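Local coordinates for proto-oncogene tyrosine-protein kinase receptor Ret (Danio rerio, PDB 7AMK) that acts as a receptor tyrosine kinase that assembles with GDNF and its co-receptor GFR alpha 1, probably recognising them through its cadherin-like extracellular region, at residues R150-F155 against I166-V171. The protein carries 4 engineered substitutions. Numbering follows the deposited sequence.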
ATOM      1  N   ARG A 150      45.385 -15.809  21.547  1.00 14.63           N
ATOM      2  CA  ARG A 150      45.730 -14.825  22.558  1.00 18.50           C
ATOM      3  C   ARG A 150      46.838 -15.410  23.419  1.00 15.64           C
ATOM      4  O   ARG A 150      46.747 -16.567  23.837  1.00 15.03           O
ATOM      5  CB  ARG A 150      44.508 -14.428  23.414  1.00 15.93           C
ATOM      6  CG  ARG A 150      44.855 -13.605  24.697  1.00 23.09           C
ATOM      7  CD  ARG A 150      43.610 -13.025  25.380  1.00 15.24           C
ATOM      8  NE  ARG A 150      42.933 -12.221  24.358  1.00 40.72           N
ATOM      9  CZ  ARG A 150      41.979 -11.324  24.561  1.00 32.70           C
ATOM     10  NH1 ARG A 150      41.488 -11.094  25.776  1.00 36.65           N
ATOM     11  NH2 ARG A 150      41.507 -10.642  23.517  1.00 26.32           N
ATOM     12  N   GLN A 151      47.885 -14.615  23.649  1.00 17.48           N
ATOM     13  CA  GLN A 151      48.918 -14.936  24.631  1.00 15.71           C
ATOM     14  C   GLN A 151      48.350 -14.650  26.012  1.00 18.21           C
ATOM     15  O   GLN A 151      47.970 -13.508  26.304  1.00 24.57           O
ATOM     16  CB  GLN A 151      50.184 -14.110  24.384  1.00 18.13           C
ATOM     17  CG  GLN A 151      51.336 -14.234  25.448  1.00 18.83           C
ATOM     18  CD  GLN A 151      51.707 -15.678  25.821  1.00 20.22           C
ATOM     19  OE1 GLN A 151      51.488 -16.091  26.940  1.00 18.69           O
ATOM     20  NE2 GLN A 151      52.254 -16.433  24.881  1.00 18.34           N
ATOM     21  N   LEU A 152      48.296 -15.680  26.859  1.00 21.00           N
ATOM     22  CA  LEU A 152      47.677 -15.570  28.175  1.00 20.07           C
ATOM     23  C   LEU A 152      48.622 -15.083  29.281  1.00 17.84           C
ATOM     24  O   LEU A 152      48.148 -14.508  30.264  1.00 23.77           O
ATOM     25  CB  LEU A 152      47.069 -16.930  28.571  1.00 16.23           C
ATOM     26  CG  LEU A 152      45.797 -17.301  27.805  1.00 17.29           C
ATOM     27  CD1 LEU A 152      45.192 -18.620  28.284  1.00 15.31           C
ATOM     28  CD2 LEU A 152      44.784 -16.164  27.909  1.00 16.01           C
ATOM     29  N   ARG A 153      49.933 -15.301  29.177  1.00 17.17           N
ATOM     30  CA  ARG A 153      50.855 -14.817  30.207  1.00 24.31           C
ATOM     31  C   ARG A 153      50.904 -13.290  30.249  1.00 27.93           C
ATOM     32  O   ARG A 153      51.023 -12.631  29.217  1.00 19.15           O
ATOM     33  CB  ARG A 153      52.276 -15.333  29.964  1.00 23.61           C
ATOM     34  CG  ARG A 153      52.536 -16.768  30.383  1.00 37.34           C
ATOM     35  CD  ARG A 153      53.887 -17.295  29.864  1.00 33.94           C
ATOM     36  NE  ARG A 153      53.959 -17.284  28.398  1.00 31.61           N
ATOM     37  CZ  ARG A 153      54.957 -17.811  27.692  1.00 40.74           C
ATOM     38  NH1 ARG A 153      55.970 -18.418  28.282  1.00 44.11           N
ATOM     39  NH2 ARG A 153      54.935 -17.728  26.357  1.00 39.81           N
ATOM     40  N   ARG A 154      50.862 -12.724  31.455  1.00 23.30           N
ATOM     41  CA  ARG A 154      51.114 -11.293  31.619  1.00 26.68           C
ATOM     42  C   ARG A 154      52.621 -11.120  31.769  1.00 27.59           C
ATOM     43  O   ARG A 154      53.180 -11.258  32.850  1.00 26.19           O
ATOM     44  CB  ARG A 154      50.329 -10.721  32.792  1.00 24.24           C
ATOM     45  CG  ARG A 154      48.806 -10.896  32.637  1.00 22.80           C
ATOM     46  CD  ARG A 154      48.035  -9.829  33.417  1.00 39.46           C
ATOM     47  NE  ARG A 154      48.460  -8.459  33.115  1.00 37.74           N
ATOM     48  CZ  ARG A 154      47.984  -7.385  33.733  1.00 40.53           C
ATOM     49  NH1 ARG A 154      47.087  -7.490  34.700  1.00 34.65           N
ATOM     50  NH2 ARG A 154      48.418  -6.177  33.374  1.00 39.48           N
ATOM     51  N   PHE A 155      53.290 -10.838  30.645  1.00 27.21           N
ATOM     52  CA  PHE A 155      54.752 -10.752  30.621  1.00 29.40           C
ATOM     53  C   PHE A 155      55.299  -9.842  31.717  1.00 35.51           C
ATOM     54  O   PHE A 155      56.269 -10.196  32.395  1.00 40.59           O
ATOM     55  CB  PHE A 155      55.219 -10.278  29.245  1.00 30.62           C
ATOM     56  CG  PHE A 155      55.074 -11.328  28.156  1.00 28.77           C
ATOM     57  CD1 PHE A 155      54.855 -12.650  28.482  1.00 29.45           C
ATOM     58  CD2 PHE A 155      55.192 -10.987  26.817  1.00 28.93           C
ATOM     59  CE1 PHE A 155      54.728 -13.613  27.485  1.00 35.09           C
ATOM     60  CE2 PHE A 155      55.087 -11.936  25.823  1.00 19.68           C
ATOM     61  CZ  PHE A 155      54.846 -13.250  26.154  1.00 26.36           C
ATOM     62  N   ILE A 166      53.194 -20.495  36.563  1.00 28.08           N
ATOM     63  CA  ILE A 166      51.880 -20.085  36.084  1.00 26.57           C
ATOM     64  C   ILE A 166      51.530 -20.930  34.875  1.00 27.68           C
ATOM     65  O   ILE A 166      52.276 -20.937  33.892  1.00 36.36           O
ATOM     66  CB  ILE A 166      51.840 -18.597  35.700  1.00 30.54           C
ATOM     67  CG1 ILE A 166      52.313 -17.711  36.841  1.00 28.60           C
ATOM     68  CG2 ILE A 166      50.428 -18.190  35.300  1.00 30.23           C
ATOM     69  CD1 ILE A 166      52.112 -16.218  36.576  1.00 39.46           C
ATOM     70  N   SER A 167      50.402 -21.627  34.928  1.00 23.75           N
ATOM     71  CA  SER A 167      49.913 -22.314  33.743  1.00 26.07           C
ATOM     72  C   SER A 167      48.442 -21.958  33.525  1.00 21.93           C
ATOM     73  O   SER A 167      47.747 -21.548  34.455  1.00 23.38           O
ATOM     74  CB  SER A 167      50.148 -23.832  33.864  1.00 23.49           C
ATOM     75  OG  SER A 167      49.449 -24.412  34.947  1.00 34.33           O
ATOM     76  N   TYR A 168      47.975 -22.086  32.287  1.00 20.59           N
ATOM     77  CA  TYR A 168      46.598 -21.751  31.939  1.00 18.81           C
ATOM     78  C   TYR A 168      45.916 -22.956  31.307  1.00 18.79           C
ATOM     79  O   TYR A 168      46.574 -23.821  30.727  1.00 19.41           O
ATOM     80  CB  TYR A 168      46.533 -20.561  30.962  1.00 17.71           C
ATOM     81  CG  TYR A 168      46.995 -19.275  31.561  1.00 17.69           C
ATOM     82  CD1 TYR A 168      48.339 -18.922  31.546  1.00 18.29           C
ATOM     83  CD2 TYR A 168      46.097 -18.403  32.178  1.00 17.24           C
ATOM     84  CE1 TYR A 168      48.779 -17.733  32.104  1.00 18.40           C
ATOM     85  CE2 TYR A 168      46.519 -17.246  32.747  1.00 17.41           C
ATOM     86  CZ  TYR A 168      47.870 -16.910  32.715  1.00 18.19           C
ATOM     87  OH  TYR A 168      48.292 -15.729  33.283  1.00 18.25           O
ATOM     88  N   GLY A 169      44.588 -23.021  31.443  1.00 18.23           N
ATOM     89  CA  GLY A 169      43.805 -24.019  30.737  1.00 18.12           C
ATOM     90  C   GLY A 169      42.431 -23.514  30.353  1.00 17.10           C
ATOM     91  O   GLY A 169      41.894 -22.595  30.976  1.00 26.84           O
ATOM     92  N   VAL A 170      41.863 -24.101  29.308  1.00 20.99           N
ATOM     93  CA  VAL A 170      40.448 -23.906  29.007  1.00 25.12           C
ATOM     94  C   VAL A 170      39.649 -24.923  29.800  1.00 26.27           C
ATOM     95  O   VAL A 170      39.868 -26.133  29.672  1.00 22.02           O
ATOM     96  CB  VAL A 170      40.134 -24.042  27.510  1.00 23.03           C
ATOM     97  CG1 VAL A 170      38.616 -23.992  27.312  1.00 18.35           C
ATOM     98  CG2 VAL A 170      40.751 -22.919  26.733  1.00 19.79           C
ATOM     99  N   VAL A 171      38.717 -24.428  30.609  1.00 20.90           N
ATOM    100  CA  VAL A 171      37.817 -25.293  31.358  1.00 27.63           C
ATOM    101  C   VAL A 171      36.714 -25.741  30.409  1.00 43.66           C
ATOM    102  O   VAL A 171      35.881 -24.930  29.982  1.00 39.42           O
ATOM    103  CB  VAL A 171      37.243 -24.587  32.585  1.00 30.46           C
ATOM    104  CG1 VAL A 171      35.945 -25.205  32.965  1.00 30.58           C
ATOM    105  CG2 VAL A 171      38.219 -24.701  33.740  1.00 32.09           C
TER
HETATM  106  O   HOH W   1      50.536 -13.958  33.879  1.00 22.28           O
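Leu152 lies over one face of the Tyr168 ring in a CH-pi contact. Leu152 CB stands 3.8 Å from the centroid of the Tyr168 ring, only 11° off its normal. Further along the side chain, Leu152 CD1 reaches Tyr168 CB at 3.6 Å. Tyr168 has CG anti to its carbonyl carbon (chi1 -67°), which carries the ring from strand 165-170 across to the loop after strand 147-151. These strands belong to the two facing sheets of the cadherin-like domain. The phenol oxygen makes no direct hydrogen bond to 150-155. Instead a water donates to Tyr168 OH at 2.9 Å and accepts from Arg154 N at 2.7 Å. Tyr168 OH also bonds to the carbonyl of Cys130, whose disulfide partner Cys207 touches the Tyr168 side chain. Within 150-155, Gln151 OE1 takes two hydrogen bonds from Arg153. Arg153 N lies 2.8 Å from Gln151 OE1, in the plane of that side-chain amide and on a lone pair. Arg153 NE lies 3.1 Å from Gln151 OE1, but comes from above the amide plane. A phenylalanine in place of Tyr168 would probably leave the bridging water and the Cys130 carbonyl without their hydroxyl partner. The contact thus joins the two sheets by an apolar ring face and a buried, water-linked hydroxyl.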